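Local coordinates for protein dTDP Sugar Isomerase (Desulfovibrio desulfuricans subsp. desulfuricans str. G20, PDB 3EJK) that probably catalyses the 3,5-epimerisation of dTDP-4-dehydro-6-deoxy-D-glucose to dTDP-4-dehydro-L-rhamnose, an isomerase step of deoxysugar biosynthesis, at residues Gly100-Val105 with Phe158-Trp163; Gln76-Pro81 with Tyr124-Thr129. All coordinates share one frame; numbering follows the deposited sequence. Where two conformers were deposited one is given.

Overall arrangement
Along the chain the segments alternate: 76-81, 100-105, 124-129, then 158-163. Contact 2 is the interior one, lying about 4 Å from the centre of the chain, where strand 76-82 of the seven-stranded sheet faces strand 123-128 of the five-stranded sheet. Contact 1, centred about 13 Å out and about 15 Å from the centre of contact 2, sits on the outer side of that second sheet, at its edge strand 102-108, which the loop after strand 149-151 overlies. W163 joins the two, its indole packing on the backbone of G125 and F126 and on A127. The five-stranded sheet of this cupin-type fold is thus packed on both sides.

Contact 1: residues Gly100-Val105 with Phe158-Trp163; sequences GRLAQV and FIPFSW
L102 and Q104, two residues apart on strand 102-108, both direct their side chains at the loop 158-163, where P160 and F161 receive them. L102 works with the two branches of its fork. CD1 lies against the main chain, 3.4 Å from P160 O, and also reaches CB of F161 at 4.2 Å, whereas CD2 turns to the pyrrolidine ring and meets P160 CG at 4.2 Å. The leucine is therefore lodged at the bend of the loop. P160 is the centre of an inverse gamma turn, and F161 N bonds back to I159 O at 2.7 Å across it.

Beyond the turn, F161 extends its ring with CG anti to the backbone N (chi1 -178°), which carries CE1 to the end of Q104. The glutamine chain is straight beyond CG, and the two side chains meet at a slant, with amide and ring planes 73° apart. OE1 comes within 3.4 Å of F161 CE1, a van der Waals approach to the ring carbon, and no hydrogen bond links the segments. F161 CE2, across the ring from CE1, sits over the centre of the W163 indole, 3.6 Å above the indole plane.

Strand 84-90, next to 102-108 in the sheet, lies under the loop, with Y90 touching L102, I159 and P160, and V88 touching F161, while W68 of strand 65-71 meets I159, F161 and W163. This is plain surface packing: a loop following the last strand lies across the outer face of a cupin-type beta sheet, its P160-F161 bend against the edge strand and W163 over inner strands.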
loop_
_atom_site.group_PDB
_atom_site.type_symbol
_atom_site.label_atom_id
_atom_site.label_comp_id
_atom_site.label_asym_id
_atom_site.label_seq_id
_atom_site.Cartn_x
_atom_site.Cartn_y
_atom_site.Cartn_z
ATOM N N GLY A 100 20.753 22.745 -4.394
ATOM C CA GLY A 100 21.684 22.099 -5.313
ATOM C C GLY A 100 22.181 20.742 -4.888
ATOM O O GLY A 100 22.856 20.072 -5.652
ATOM N N ARG A 101 21.836 20.340 -3.672
ATOM C CA ARG A 101 22.268 19.039 -3.134
ATOM C C ARG A 101 21.389 17.857 -3.485
ATOM O O ARG A 101 20.205 18.004 -3.784
ATOM C CB ARG A 101 22.446 19.130 -1.601
ATOM C CG ARG A 101 23.574 20.071 -1.277
ATOM C CD ARG A 101 23.737 20.425 0.159
ATOM N NE ARG A 101 24.647 21.576 0.243
ATOM C CZ ARG A 101 24.960 22.240 1.355
ATOM N NH1 ARG A 101 24.458 21.884 2.532
ATOM N NH2 ARG A 101 25.794 23.269 1.279
ATOM N N LEU A 102 22.022 16.683 -3.457
ATOM C CA LEU A 102 21.349 15.385 -3.624
ATOM C C LEU A 102 21.206 14.612 -2.324
ATOM O O LEU A 102 21.997 14.737 -1.398
ATOM C CB LEU A 102 22.139 14.478 -4.573
ATOM C CG LEU A 102 22.308 14.955 -6.015
ATOM C CD1 LEU A 102 23.256 14.033 -6.760
ATOM C CD2 LEU A 102 20.950 15.028 -6.688
ATOM N N ALA A 103 20.154 13.817 -2.275
ATOM C CA ALA A 103 19.974 12.853 -1.188
ATOM C C ALA A 103 19.689 11.521 -1.884
ATOM O O ALA A 103 18.881 11.455 -2.808
ATOM C CB ALA A 103 18.834 13.255 -0.232
ATOM N N GLN A 104 20.416 10.484 -1.488
ATOM C CA GLN A 104 20.218 9.147 -2.047
ATOM C C GLN A 104 19.797 8.203 -0.937
ATOM O O GLN A 104 20.403 8.144 0.123
ATOM C CB GLN A 104 21.467 8.659 -2.773
ATOM C CG GLN A 104 21.966 9.660 -3.866
ATOM C CD GLN A 104 23.072 9.101 -4.765
ATOM O OE1 GLN A 104 22.946 8.018 -5.325
ATOM N NE2 GLN A 104 24.135 9.868 -4.930
ATOM N N VAL A 105 18.715 7.488 -1.190
ATOM C CA VAL A 105 18.189 6.554 -0.212
ATOM C C VAL A 105 17.758 5.254 -0.868
ATOM O O VAL A 105 17.356 5.212 -2.030
ATOM C CB VAL A 105 17.013 7.191 0.588
ATOM C CG1 VAL A 105 16.215 6.132 1.305
ATOM C CG2 VAL A 105 17.555 8.269 1.560
ATOM N N PHE A 158 19.890 19.200 -16.104
ATOM C CA PHE A 158 19.869 20.214 -15.018
ATOM C C PHE A 158 19.675 19.554 -13.646
ATOM O O PHE A 158 19.816 20.190 -12.610
ATOM C CB PHE A 158 18.844 21.341 -15.273
ATOM C CG PHE A 158 17.420 20.908 -15.169
ATOM C CD1 PHE A 158 16.765 20.374 -16.254
ATOM C CD2 PHE A 158 16.747 21.023 -13.976
ATOM C CE1 PHE A 158 15.467 19.966 -16.151
ATOM C CE2 PHE A 158 15.448 20.609 -13.867
ATOM C CZ PHE A 158 14.808 20.081 -14.956
ATOM N N ILE A 159 19.380 18.258 -13.656
ATOM C CA ILE A 159 19.232 17.494 -12.409
ATOM C C ILE A 159 20.495 16.615 -12.329
ATOM O O ILE A 159 20.633 15.645 -13.087
ATOM C CB ILE A 159 17.916 16.702 -12.365
ATOM C CG1 ILE A 159 16.729 17.671 -12.482
ATOM C CG2 ILE A 159 17.796 15.905 -11.036
ATOM C CD1 ILE A 159 15.358 16.998 -12.440
ATOM N N PRO A 160 21.421 16.958 -11.407
ATOM C CA PRO A 160 22.781 16.392 -11.398
ATOM C C PRO A 160 22.971 14.969 -10.926
ATOM O O PRO A 160 23.834 14.693 -10.095
ATOM C CB PRO A 160 23.543 17.358 -10.507
ATOM C CG PRO A 160 22.503 17.776 -9.528
ATOM C CD PRO A 160 21.280 17.991 -10.368
ATOM N N PHE A 161 22.159 14.081 -11.478
ATOM C CA PHE A 161 22.319 12.659 -11.211
ATOM C C PHE A 161 22.039 11.824 -12.450
ATOM O O PHE A 161 20.991 11.950 -13.075
ATOM C CB PHE A 161 21.413 12.187 -10.069
ATOM C CG PHE A 161 21.586 10.729 -9.742
ATOM C CD1 PHE A 161 22.579 10.323 -8.887
ATOM C CD2 PHE A 161 20.767 9.767 -10.312
ATOM C CE1 PHE A 161 22.758 8.972 -8.589
ATOM C CE2 PHE A 161 20.939 8.420 -10.026
ATOM C CZ PHE A 161 21.948 8.024 -9.155
ATOM N N SER A 162 22.969 10.925 -12.737
ATOM C CA SER A 162 22.878 10.051 -13.909
ATOM C C SER A 162 22.307 8.677 -13.610
ATOM O O SER A 162 22.979 7.802 -13.093
ATOM C CB SER A 162 24.250 9.880 -14.547
ATOM O OG SER A 162 24.179 9.021 -15.659
ATOM N N TRP A 163 21.058 8.489 -13.977
ATOM C CA TRP A 163 20.414 7.198 -13.786
ATOM C C TRP A 163 21.082 6.160 -14.638
ATOM O O TRP A 163 21.128 4.990 -14.290
ATOM C CB TRP A 163 18.924 7.234 -14.122
ATOM C CG TRP A 163 18.170 7.813 -13.031
ATOM C CD1 TRP A 163 17.568 9.029 -13.002
ATOM C CD2 TRP A 163 17.964 7.228 -11.746
ATOM N NE1 TRP A 163 16.980 9.228 -11.783
ATOM C CE2 TRP A 163 17.213 8.139 -10.990
ATOM C CE3 TRP A 163 18.349 6.020 -11.158
ATOM C CZ2 TRP A 163 16.841 7.888 -9.678
ATOM C CZ3 TRP A 163 17.970 5.774 -9.850
ATOM C CH2 TRP A 163 17.228 6.701 -9.128
#

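Contact 2: residues Gln76-Pro81 with Tyr124-Thr129; sequences QLFAVP and YGFAAT
F78 points its ring edge at two aromatic rings of strand 123-128, Y124 and F126. Both pairs are offset edge-to-face, with planes at 89° in each: the F78 and F126 centroids are 5.4 Å apart, those of F78 and Y124 5.8 Å. The nearest carbons are F78 CE2 and F126 CD2, at 3.6 Å. CZ of F78 serves both neighbours, lying 3.7 Å from F126 CE2 and 4.0 Å from Y124 CE2. Y124 and F126 share a first torsion, CG between the backbone N and the carbonyl carbon, which turns both rings toward strand 76-82, where their faces meet the edge of F78.

Q76 meets the phenol end of Y124, the side chains crossing at about a right angle with amide and ring planes 36° apart. Its chain bends at chi2, bringing CG to 3.7 Å from Y124 CE1 and CD to 3.4 Å from Y124 OH. The strands run nearly parallel, at 11°, with axes 11.7 Å apart: they belong to the two facing sheets of the cupin jelly roll, and these side chains fill its interior.

N138 ND2 bonds to Q76 OE1, while N138 OD1 accepts from L77 N, a backbone bond that helps position N138 to hold the glutamine oxygen. Y124 OH bonds to a bound citrate, probably from the crystallisation liquor, which may mark a pocket. H71 touches both Q76 and Y124, and V136 and N138 of strand 134-140 touch F78.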
loop_
_atom_site.group_PDB
_atom_site.type_symbol
_atom_site.label_atom_id
_atom_site.label_comp_id
_atom_site.label_asym_id
_atom_site.label_seq_id
_atom_site.Cartn_x
_atom_site.Cartn_y
_atom_site.Cartn_z
ATOM N N GLN A 76 5.293 13.963 -0.306
ATOM C CA GLN A 76 5.237 12.519 -0.542
ATOM C C GLN A 76 5.682 11.772 0.706
ATOM O O GLN A 76 6.540 12.241 1.464
ATOM C CB GLN A 76 6.168 12.090 -1.693
ATOM C CG GLN A 76 6.256 13.037 -2.887
ATOM C CD GLN A 76 4.920 13.417 -3.491
ATOM O OE1 GLN A 76 4.030 12.577 -3.667
ATOM N NE2 GLN A 76 4.797 14.692 -3.882
ATOM N N LEU A 77 5.034 10.628 0.922
ATOM C CA LEU A 77 5.396 9.676 1.994
ATOM C C LEU A 77 5.445 8.280 1.368
ATOM O O LEU A 77 4.426 7.611 1.184
ATOM C CB LEU A 77 4.453 9.712 3.199
ATOM C CG LEU A 77 4.492 10.981 4.050
ATOM C CD1 LEU A 77 3.414 10.918 5.126
ATOM C CD2 LEU A 77 5.846 11.167 4.656
ATOM N N PHE A 78 6.669 7.900 1.018
ATOM C CA PHE A 78 6.993 6.635 0.354
ATOM C C PHE A 78 7.301 5.514 1.321
ATOM O O PHE A 78 8.060 5.673 2.277
ATOM C CB PHE A 78 8.273 6.763 -0.494
ATOM C CG PHE A 78 8.090 7.363 -1.865
ATOM C CD1 PHE A 78 6.970 8.070 -2.213
ATOM C CD2 PHE A 78 9.133 7.266 -2.792
ATOM C CE1 PHE A 78 6.841 8.627 -3.485
ATOM C CE2 PHE A 78 9.022 7.845 -4.063
ATOM C CZ PHE A 78 7.864 8.532 -4.395
ATOM N N ALA A 79 6.728 4.362 1.002
ATOM C CA ALA A 79 7.099 3.092 1.649
ATOM C C ALA A 79 7.201 2.061 0.541
ATOM O O ALA A 79 6.529 2.176 -0.468
ATOM C CB ALA A 79 6.134 2.654 2.754
ATOM N N VAL A 80 8.103 1.099 0.717
ATOM C CA VAL A 80 8.353 0.067 -0.302
ATOM C C VAL A 80 8.184 -1.333 0.313
ATOM O O VAL A 80 9.150 -1.967 0.749
ATOM C CB VAL A 80 9.753 0.234 -0.926
ATOM C CG1 VAL A 80 10.023 -0.870 -1.935
ATOM C CG2 VAL A 80 9.884 1.647 -1.614
ATOM N N PRO A 81 6.952 -1.827 0.341
ATOM C CA PRO A 81 6.679 -3.112 1.001
ATOM C C PRO A 81 7.035 -4.336 0.197
ATOM O O PRO A 81 7.113 -5.438 0.739
ATOM C CB PRO A 81 5.174 -3.081 1.237
ATOM C CG PRO A 81 4.645 -2.104 0.247
ATOM C CD PRO A 81 5.743 -1.194 -0.185
ATOM N N TYR A 124 12.326 14.393 -7.481
ATOM C CA TYR A 124 12.549 12.992 -7.123
ATOM C C TYR A 124 12.455 12.022 -8.295
ATOM O O TYR A 124 11.801 12.242 -9.289
ATOM C CB TYR A 124 11.673 12.542 -5.948
ATOM C CG TYR A 124 10.183 12.659 -6.147
ATOM C CD1 TYR A 124 9.506 13.812 -5.805
ATOM C CD2 TYR A 124 9.451 11.594 -6.642
ATOM C CE1 TYR A 124 8.120 13.912 -5.976
ATOM C CE2 TYR A 124 8.084 11.674 -6.824
ATOM C CZ TYR A 124 7.418 12.832 -6.487
ATOM O OH TYR A 124 6.048 12.913 -6.667
ATOM N N GLY A 125 13.231 10.972 -8.148
ATOM C CA GLY A 125 13.287 9.875 -9.105
ATOM C C GLY A 125 13.600 8.596 -8.356
ATOM O O GLY A 125 14.164 8.627 -7.264
ATOM N N PHE A 126 13.212 7.472 -8.933
ATOM C CA PHE A 126 13.501 6.185 -8.299
ATOM C C PHE A 126 13.526 5.052 -9.303
ATOM O O PHE A 126 12.953 5.145 -10.392
ATOM C CB PHE A 126 12.524 5.895 -7.147
ATOM C CG PHE A 126 11.065 5.983 -7.529
ATOM C CD1 PHE A 126 10.402 4.900 -8.047
ATOM C CD2 PHE A 126 10.359 7.164 -7.357
ATOM C CE1 PHE A 126 9.060 4.973 -8.380
ATOM C CE2 PHE A 126 9.032 7.252 -7.696
ATOM C CZ PHE A 126 8.375 6.151 -8.218
ATOM N N ALA A 127 14.238 4.006 -8.916
ATOM C CA ALA A 127 14.398 2.806 -9.729
ATOM C C ALA A 127 14.449 1.539 -8.894
ATOM O O ALA A 127 14.966 1.525 -7.793
ATOM C CB ALA A 127 15.660 2.910 -10.588
ATOM N N ALA A 128 13.915 0.475 -9.480
ATOM C CA ALA A 128 13.910 -0.843 -8.857
ATOM C C ALA A 128 15.234 -1.544 -9.100
ATOM O O ALA A 128 15.721 -1.623 -10.220
ATOM C CB ALA A 128 12.742 -1.717 -9.395
ATOM N N THR A 129 15.796 -2.060 -8.020
ATOM C CA THR A 129 17.048 -2.816 -8.070
ATOM C C THR A 129 16.775 -4.305 -8.055
ATOM O O THR A 129 15.685 -4.781 -7.718
ATOM C CB THR A 129 17.956 -2.490 -6.867
ATOM O OG1 THR A 129 17.323 -2.952 -5.672
ATOM C CG2 THR A 129 18.208 -0.991 -6.756
#